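Local atomic coordinates of mandelate racemase/muconate lactonizing enzyme, C-terminal domain protein (Paracoccus denitrificans, PDB entry 4DWD), a protein that binds magnesium and, as a member of the mandelate racemase/muconate lactonizing enzyme group of the enolase superfamily, may act as a hydro-lyase. Residues R125-A137 with R150-D164. Numbering follows the deposited sequence.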
ATOM      1  N   ARG B 125      41.845   0.180 -14.208  1.00 18.15           N
ATOM      2  CA  ARG B 125      42.276  -0.836 -13.254  1.00 18.27           C
ATOM      3  C   ARG B 125      41.116  -1.136 -12.323  1.00 18.34           C
ATOM      4  O   ARG B 125      40.668  -0.275 -11.570  1.00 19.55           O
ATOM      5  CB  ARG B 125      43.499  -0.375 -12.473  1.00 20.98           C
ATOM      6  CG  ARG B 125      44.760  -0.397 -13.301  1.00 25.36           C
ATOM      7  CD  ARG B 125      45.959  -0.100 -12.432  1.00 33.12           C
ATOM      8  NE  ARG B 125      47.166   0.099 -13.224  1.00 39.74           N
ATOM      9  CZ  ARG B 125      48.374   0.284 -12.706  1.00 30.57           C
ATOM     10  NH1 ARG B 125      48.545   0.292 -11.403  1.00 38.73           N
ATOM     11  NH2 ARG B 125      49.411   0.453 -13.499  1.00 47.12           N
ATOM     12  N   LEU B 126      40.600  -2.355 -12.402  1.00 15.75           N
ATOM     13  CA  LEU B 126      39.373  -2.681 -11.686  1.00 17.03           C
ATOM     14  C   LEU B 126      39.674  -3.657 -10.564  1.00 16.60           C
ATOM     15  O   LEU B 126      40.236  -4.718 -10.816  1.00 16.68           O
ATOM     16  CB  LEU B 126      38.329  -3.266 -12.641  1.00 15.66           C
ATOM     17  CG  LEU B 126      37.790  -2.368 -13.759  1.00 15.87           C
ATOM     18  CD1 LEU B 126      38.711  -2.368 -14.973  1.00 17.09           C
ATOM     19  CD2 LEU B 126      36.378  -2.786 -14.166  1.00 16.67           C
ATOM     20  N   PRO B 127      39.308  -3.302  -9.320  1.00 17.02           N
ATOM     21  CA  PRO B 127      39.550  -4.250  -8.226  1.00 15.75           C
ATOM     22  C   PRO B 127      38.767  -5.546  -8.408  1.00 16.19           C
ATOM     23  O   PRO B 127      37.673  -5.532  -8.980  1.00 16.04           O
ATOM     24  CB  PRO B 127      39.060  -3.497  -6.985  1.00 17.49           C
ATOM     25  CG  PRO B 127      38.112  -2.472  -7.508  1.00 21.43           C
ATOM     26  CD  PRO B 127      38.640  -2.076  -8.855  1.00 19.98           C
ATOM     27  N   CYS B 128      39.330  -6.650  -7.928  1.00 15.05           N
ATOM     28  CA  CYS B 128      38.640  -7.940  -7.984  1.00 14.51           C
ATOM     29  C   CYS B 128      38.184  -8.411  -6.596  1.00 14.40           C
ATOM     30  O   CYS B 128      38.688  -7.936  -5.573  1.00 13.97           O
ATOM     31  CB  CYS B 128      39.527  -9.008  -8.638  1.00 14.49           C
ATOM     32  SG  CYS B 128      40.824  -9.702  -7.578  1.00 16.68           S
ATOM     33  N   TYR B 129      37.209  -9.320  -6.563  1.00 12.44           N
ATOM     34  CA  TYR B 129      36.941 -10.087  -5.344  1.00 12.30           C
ATOM     35  C   TYR B 129      37.071 -11.572  -5.632  1.00 11.93           C
ATOM     36  O   TYR B 129      36.650 -12.042  -6.693  1.00 12.63           O
ATOM     37  CB  TYR B 129      35.589  -9.715  -4.699  1.00 12.88           C
ATOM     38  CG  TYR B 129      34.295 -10.241  -5.310  1.00 11.31           C
ATOM     39  CD1 TYR B 129      33.846 -11.531  -5.034  1.00 11.04           C
ATOM     40  CD2 TYR B 129      33.481  -9.417  -6.107  1.00 11.91           C
ATOM     41  CE1 TYR B 129      32.641 -11.998  -5.546  1.00 12.17           C
ATOM     42  CE2 TYR B 129      32.273  -9.881  -6.627  1.00 11.44           C
ATOM     43  CZ  TYR B 129      31.863 -11.172  -6.341  1.00 11.70           C
ATOM     44  OH  TYR B 129      30.678 -11.655  -6.830  1.00 12.45           O
ATOM     45  N   SER B 130      37.690 -12.303  -4.708  1.00 13.01           N
ATOM     46  CA  SER B 130      37.834 -13.746  -4.846  1.00 12.92           C
ATOM     47  C   SER B 130      36.508 -14.394  -4.496  1.00 12.67           C
ATOM     48  O   SER B 130      36.035 -14.287  -3.352  1.00 12.68           O
ATOM     49  CB  SER B 130      38.927 -14.280  -3.915  1.00 13.43           C
ATOM     50  OG  SER B 130      40.192 -13.733  -4.236  1.00 14.52           O
ATOM     51  N   SER B 131      35.913 -15.051  -5.486  1.00 12.54           N
ATOM     52  CA  SER B 131      34.618 -15.693  -5.338  1.00 12.47           C
ATOM     53  C   SER B 131      34.873 -17.195  -5.235  1.00 12.80           C
ATOM     54  O   SER B 131      35.277 -17.825  -6.213  1.00 13.32           O
ATOM     55  CB  SER B 131      33.752 -15.350  -6.541  1.00 12.99           C
ATOM     56  OG  SER B 131      32.432 -15.813  -6.363  1.00 14.29           O
ATOM     57  N   ILE B 132      34.651 -17.741  -4.040  1.00 12.45           N
ATOM     58  CA  ILE B 132      35.084 -19.089  -3.665  1.00 12.46           C
ATOM     59  C   ILE B 132      33.878 -19.981  -3.404  1.00 12.60           C
ATOM     60  O   ILE B 132      33.152 -19.794  -2.416  1.00 12.39           O
ATOM     61  CB  ILE B 132      35.977 -19.016  -2.416  1.00 12.98           C
ATOM     62  CG1 ILE B 132      37.106 -18.003  -2.675  1.00 14.40           C
ATOM     63  CG2 ILE B 132      36.457 -20.407  -2.010  1.00 13.92           C
ATOM     64  CD1 ILE B 132      37.943 -17.648  -1.477  1.00 15.23           C
ATOM     65  N   GLY B 133      33.670 -20.953  -4.286  1.00 14.21           N
ATOM     66  CA  GLY B 133      32.459 -21.772  -4.250  1.00 13.50           C
ATOM     67  C   GLY B 133      32.635 -23.095  -3.541  1.00 13.40           C
ATOM     68  O   GLY B 133      33.727 -23.419  -3.073  1.00 14.92           O
ATOM     69  N   GLY B 134      31.546 -23.854  -3.468  1.00 14.38           N
ATOM     70  CA  GLY B 134      31.584 -25.232  -2.996  1.00 14.83           C
ATOM     71  C   GLY B 134      31.763 -25.410  -1.503  1.00 15.09           C
ATOM     72  O   GLY B 134      32.300 -26.420  -1.057  1.00 16.45           O
ATOM     73  N   ASN B 135      31.306 -24.443  -0.719  1.00 13.65           N
ATOM     74  CA  ASN B 135      31.539 -24.519   0.723  1.00 13.46           C
ATOM     75  C   ASN B 135      30.525 -25.321   1.517  1.00 14.34           C
ATOM     76  O   ASN B 135      30.773 -25.661   2.678  1.00 13.72           O
ATOM     77  CB  ASN B 135      31.744 -23.120   1.282  1.00 12.64           C
ATOM     78  CG  ASN B 135      33.002 -22.497   0.735  1.00 12.13           C
ATOM     79  OD1 ASN B 135      34.095 -23.039   0.917  1.00 13.37           O
ATOM     80  ND2 ASN B 135      32.858 -21.400   0.002  1.00 11.96           N
ATOM     81  N   ALA B 136      29.401 -25.672   0.888  1.00 14.38           N
ATOM     82  CA  ALA B 136      28.429 -26.526   1.570  1.00 15.05           C
ATOM     83  C   ALA B 136      29.061 -27.868   1.928  1.00 15.11           C
ATOM     84  O   ALA B 136      28.858 -28.380   3.032  1.00 17.73           O
ATOM     85  CB  ALA B 136      27.173 -26.717   0.727  1.00 15.89           C
ATOM     86  N   ALA B 137      29.863 -28.395   1.001  1.00 15.31           N
ATOM     87  CA  ALA B 137      30.437 -29.739   1.093  1.00 17.34           C
ATOM     88  C   ALA B 137      31.719 -29.806   1.920  1.00 17.66           C
ATOM     89  O   ALA B 137      32.140 -30.887   2.326  1.00 18.49           O
ATOM     90  CB  ALA B 137      30.692 -30.282  -0.307  1.00 17.24           C
ATOM     91  N   ARG B 150      43.317 -18.782  -2.012  1.00 13.93           N
ATOM     92  CA  ARG B 150      42.870 -17.859  -3.056  1.00 15.48           C
ATOM     93  C   ARG B 150      43.319 -16.436  -2.719  1.00 15.59           C
ATOM     94  O   ARG B 150      43.747 -15.684  -3.592  1.00 15.70           O
ATOM     95  CB  ARG B 150      41.342 -17.896  -3.201  1.00 16.01           C
ATOM     96  CG  ARG B 150      40.717 -19.218  -3.650  1.00 16.78           C
ATOM     97  CD  ARG B 150      40.741 -19.458  -5.163  1.00 17.70           C
ATOM     98  NE  ARG B 150      40.324 -18.273  -5.920  1.00 15.54           N
ATOM     99  CZ  ARG B 150      39.094 -18.033  -6.363  1.00 14.24           C
ATOM    100  NH1 ARG B 150      38.110 -18.913  -6.184  1.00 13.52           N
ATOM    101  NH2 ARG B 150      38.857 -16.895  -6.999  1.00 15.08           N
ATOM    102  N   VAL B 151      43.225 -16.065  -1.442  1.00 14.68           N
ATOM    103  CA  VAL B 151      43.606 -14.716  -1.019  1.00 14.40           C
ATOM    104  C   VAL B 151      45.096 -14.462  -1.219  1.00 16.45           C
ATOM    105  O   VAL B 151      45.484 -13.403  -1.715  1.00 18.74           O
ATOM    106  CB  VAL B 151      43.175 -14.419   0.436  1.00 14.79           C
ATOM    107  CG1 VAL B 151      43.871 -13.173   0.977  1.00 16.91           C
ATOM    108  CG2 VAL B 151      41.671 -14.247   0.486  1.00 14.17           C
ATOM    109  N   GLU B 152      45.920 -15.449  -0.875  1.00 16.87           N
ATOM    110  CA  GLU B 152      47.368 -15.346  -1.081  1.00 19.59           C
ATOM    111  C   GLU B 152      47.679 -15.145  -2.571  1.00 20.29           C
ATOM    112  O   GLU B 152      48.550 -14.346  -2.928  1.00 24.01           O
ATOM    113  CB  GLU B 152      48.096 -16.587  -0.536  1.00 21.27           C
ATOM    114  CG  GLU B 152      49.620 -16.445  -0.426  1.00 23.74           C
ATOM    115  CD  GLU B 152      50.355 -16.576  -1.753  1.00 26.74           C
ATOM    116  OE1 GLU B 152      49.841 -17.239  -2.687  1.00 27.54           O
ATOM    117  OE2 GLU B 152      51.462 -16.007  -1.867  1.00 36.11           O
ATOM    118  N   ALA B 153      46.956 -15.861  -3.427  1.00 17.87           N
ATOM    119  CA  ALA B 153      47.219 -15.848  -4.871  1.00 19.53           C
ATOM    120  C   ALA B 153      46.729 -14.569  -5.554  1.00 19.54           C
ATOM    121  O   ALA B 153      47.342 -14.089  -6.522  1.00 20.74           O
ATOM    122  CB  ALA B 153      46.587 -17.071  -5.522  1.00 19.18           C
ATOM    123  N   GLU B 154      45.642 -14.001  -5.037  1.00 18.38           N
ATOM    124  CA  GLU B 154      44.888 -12.992  -5.781  1.00 17.51           C
ATOM    125  C   GLU B 154      44.881 -11.593  -5.161  1.00 17.65           C
ATOM    126  O   GLU B 154      44.563 -10.614  -5.841  1.00 18.15           O
ATOM    127  CB  GLU B 154      43.451 -13.504  -6.012  1.00 16.80           C
ATOM    128  CG  GLU B 154      43.434 -14.776  -6.859  1.00 17.41           C
ATOM    129  CD  GLU B 154      42.161 -15.603  -6.761  1.00 15.63           C
ATOM    130  OE1 GLU B 154      41.074 -15.057  -6.465  1.00 14.75           O
ATOM    131  OE2 GLU B 154      42.256 -16.824  -7.019  1.00 17.04           O
ATOM    132  N   GLN B 155      45.240 -11.498  -3.879  1.00 16.87           N
ATOM    133  CA  GLN B 155      45.265 -10.222  -3.156  1.00 17.08           C
ATOM    134  C   GLN B 155      43.997  -9.391  -3.397  1.00 17.02           C
ATOM    135  O   GLN B 155      44.081  -8.210  -3.762  1.00 17.08           O
ATOM    136  CB  GLN B 155      46.504  -9.409  -3.543  1.00 19.98           C
ATOM    137  CG  GLN B 155      47.815  -9.970  -3.027  1.00 25.76           C
ATOM    138  CD  GLN B 155      48.956  -8.987  -3.222  1.00 18.95           C
ATOM    139  OE1 GLN B 155      49.260  -8.591  -4.343  1.00 32.95           O
ATOM    140  NE2 GLN B 155      49.574  -8.578  -2.124  1.00 32.02           N
ATOM    141  N   PRO B 156      42.812 -10.002  -3.182  1.00 16.30           N
ATOM    142  CA  PRO B 156      41.577  -9.331  -3.592  1.00 14.31           C
ATOM    143  C   PRO B 156      41.144  -8.187  -2.676  1.00 14.33           C
ATOM    144  O   PRO B 156      41.567  -8.109  -1.517  1.00 16.75           O
ATOM    145  CB  PRO B 156      40.544 -10.463  -3.540  1.00 14.37           C
ATOM    146  CG  PRO B 156      41.037 -11.321  -2.423  1.00 14.98           C
ATOM    147  CD  PRO B 156      42.539 -11.320  -2.575  1.00 16.57           C
ATOM    148  N   ALA B 157      40.283  -7.318  -3.200  1.00 13.71           N
ATOM    149  CA  ALA B 157      39.716  -6.223  -2.420  1.00 14.49           C
ATOM    150  C   ALA B 157      38.585  -6.700  -1.504  1.00 14.83           C
ATOM    151  O   ALA B 157      38.192  -5.990  -0.578  1.00 17.27           O
ATOM    152  CB  ALA B 157      39.233  -5.110  -3.346  1.00 16.44           C
ATOM    153  N   ALA B 158      38.052  -7.890  -1.799  1.00 13.68           N
ATOM    154  CA  ALA B 158      36.974  -8.527  -1.025  1.00 13.28           C
ATOM    155  C   ALA B 158      36.988 -10.031  -1.272  1.00 12.50           C
ATOM    156  O   ALA B 158      37.615 -10.499  -2.216  1.00 12.66           O
ATOM    157  CB  ALA B 158      35.616  -7.931  -1.386  1.00 13.55           C
ATOM    158  N   VAL B 159      36.306 -10.785  -0.414  1.00 12.07           N
ATOM    159  CA  VAL B 159      36.167 -12.238  -0.571  1.00 11.38           C
ATOM    160  C   VAL B 159      34.686 -12.586  -0.510  1.00 11.33           C
ATOM    161  O   VAL B 159      33.972 -12.018   0.305  1.00 11.18           O
ATOM    162  CB  VAL B 159      36.906 -12.985   0.563  1.00 11.65           C
ATOM    163  CG1 VAL B 159      36.559 -14.468   0.555  1.00 12.16           C
ATOM    164  CG2 VAL B 159      38.408 -12.769   0.426  1.00 13.53           C
ATOM    165  N   LYS B 160      34.224 -13.491  -1.374  1.00 10.71           N
ATOM    166  CA  LYS B 160      32.856 -14.005  -1.250  1.00 10.17           C
ATOM    167  C   LYS B 160      32.931 -15.507  -1.144  1.00 10.38           C
ATOM    168  O   LYS B 160      33.572 -16.150  -1.979  1.00 11.78           O
ATOM    169  CB  LYS B 160      31.989 -13.596  -2.455  1.00 11.20           C
ATOM    170  CG  LYS B 160      30.515 -13.962  -2.310  1.00 11.54           C
ATOM    171  CD  LYS B 160      29.664 -13.501  -3.477  1.00 11.70           C
ATOM    172  CE  LYS B 160      29.743 -14.479  -4.637  1.00 11.36           C
ATOM    173  NZ  LYS B 160      29.105 -13.929  -5.869  1.00 10.84           N
ATOM    174  N   ILE B 161      32.303 -16.054  -0.108  1.00  9.26           N
ATOM    175  CA  ILE B 161      32.212 -17.509   0.062  1.00  9.61           C
ATOM    176  C   ILE B 161      30.822 -17.982  -0.367  1.00 10.08           C
ATOM    177  O   ILE B 161      29.801 -17.481   0.117  1.00  9.79           O
ATOM    178  CB  ILE B 161      32.576 -17.970   1.498  1.00  9.81           C
ATOM    179  CG1 ILE B 161      31.842 -17.132   2.571  1.00  9.78           C
ATOM    180  CG2 ILE B 161      34.087 -17.863   1.669  1.00 10.69           C
ATOM    181  CD1 ILE B 161      32.079 -17.604   4.002  1.00 10.61           C
ATOM    182  N   ARG B 162      30.794 -18.927  -1.301  1.00 10.05           N
ATOM    183  CA  ARG B 162      29.531 -19.409  -1.884  1.00 10.18           C
ATOM    184  C   ARG B 162      29.302 -20.851  -1.492  1.00 11.28           C
ATOM    185  O   ARG B 162      30.255 -21.618  -1.336  1.00 11.21           O
ATOM    186  CB  ARG B 162      29.548 -19.310  -3.419  1.00 11.22           C
ATOM    187  CG  ARG B 162      30.251 -18.087  -3.992  1.00 11.99           C
ATOM    188  CD  ARG B 162      29.909 -17.867  -5.469  1.00 13.30           C
ATOM    189  NE  ARG B 162      30.069 -19.105  -6.229  1.00 15.34           N
ATOM    190  CZ  ARG B 162      31.218 -19.537  -6.747  1.00 14.27           C
ATOM    191  NH1 ARG B 162      32.333 -18.815  -6.635  1.00 14.02           N
ATOM    192  NH2 ARG B 162      31.251 -20.697  -7.386  1.00 16.57           N
ATOM    193  N   TRP B 163      28.035 -21.230  -1.368  1.00 12.19           N
ATOM    194  CA  TRP B 163      27.691 -22.547  -0.860  1.00 12.82           C
ATOM    195  C   TRP B 163      27.576 -23.607  -1.893  1.00 16.77           C
ATOM    196  O   TRP B 163      28.114 -24.707  -1.715  1.00 17.56           O
ATOM    197  CB  TRP B 163      26.458 -22.466   0.045  1.00 13.11           C
ATOM    198  CG  TRP B 163      26.909 -22.597   1.466  1.00 13.53           C
ATOM    199  CD1 TRP B 163      26.573 -23.598   2.370  1.00 14.80           C
ATOM    200  CD2 TRP B 163      27.886 -21.757   2.164  1.00 12.92           C
ATOM    201  NE1 TRP B 163      27.238 -23.425   3.553  1.00 13.64           N
ATOM    202  CE2 TRP B 163      28.049 -22.341   3.494  1.00 13.18           C
ATOM    203  CE3 TRP B 163      28.617 -20.611   1.832  1.00 12.50           C
ATOM    204  CZ2 TRP B 163      28.896 -21.776   4.446  1.00 12.89           C
ATOM    205  CZ3 TRP B 163      29.465 -20.055   2.791  1.00 12.15           C
ATOM    206  CH2 TRP B 163      29.614 -20.634   4.067  1.00 11.85           C
ATOM    207  N   ASP B 164      26.884 -23.290  -2.980  1.00 14.80           N
ATOM    208  CA  ASP B 164      26.636 -24.251  -4.052  1.00 17.53           C
ATOM    209  C   ASP B 164      26.125 -25.604  -3.545  1.00 18.92           C
ATOM    210  O   ASP B 164      26.631 -26.662  -3.939  1.00 20.82           O
ATOM    211  CB  ASP B 164      27.889 -24.412  -4.915  1.00 18.30           C
ATOM    212  CG  ASP B 164      28.274 -23.124  -5.587  1.00 19.30           C
ATOM    213  OD1 ASP B 164      27.417 -22.584  -6.320  1.00 19.72           O
ATOM    214  OD2 ASP B 164      29.401 -22.636  -5.351  1.00 17.78           O
TER
HETATM  215  O   HOH W   1      29.162 -27.468  -1.886  1.00 20.38           O
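Ser130 lies beside Val159 and Ile132 beside Ile161 in parallel strands 125-132 and 158-162, each bonding to the residues on both sides of its partner. Ser130 N gives to Ala158 O, and Ser130 O takes Lys160 N at 2.8 Å. Ile132 N bonds to Lys160 O, and Ile132 O receives Arg162 N at 2.7 Å.

Ser130 and Ile132 face the end of helix 140-154. Ser130 OG donates to Glu154 OE1 (2.7 Å) from above the carboxylate plane. Arg150 holds the same carboxylate side-on, NE to OE2 and NH2 to OE1, giving OE1 two donors. Bends at chi2 (-82°) and chi3 (-46°) turn the arginine along the helix onto Glu154, while its NH1 reaches Ser131 O at 3.0 Å from above the carbonyl plane. Ile132 CG1 lies over one guanidinium face. Replacing Arg150 by a leucine would probably leave the buried Glu154 carboxylate without this countercharge and Ser131 O without this donor.

On the other face, Lys160 NZ donates to Tyr129 OH (2.9 Å) and Arg162 NH1 to Ser131 OG. Lys160 NZ also salt-bridges Glu223, Ser131 OG bonds to Glu324, and Arg162 has its stronger partner in Asp327.

Arg162 O accepts from both N and ND2 of Asn135, whose OD1 is taken by Arg138. Asn135 CB sits over the six-membered ring of Trp163, 4.0 Å from its centroid. Gly134 N meets the anti lone pair of Asp164 OD2.

Strand 125-132, helix 140-154 and strand 158-162 form a beta-alpha-beta unit of the enolase-superfamily barrel, bringing Lys160 beside Glu223 and Arg162 beside Asp197, ligands of a calcium site empty in this chain.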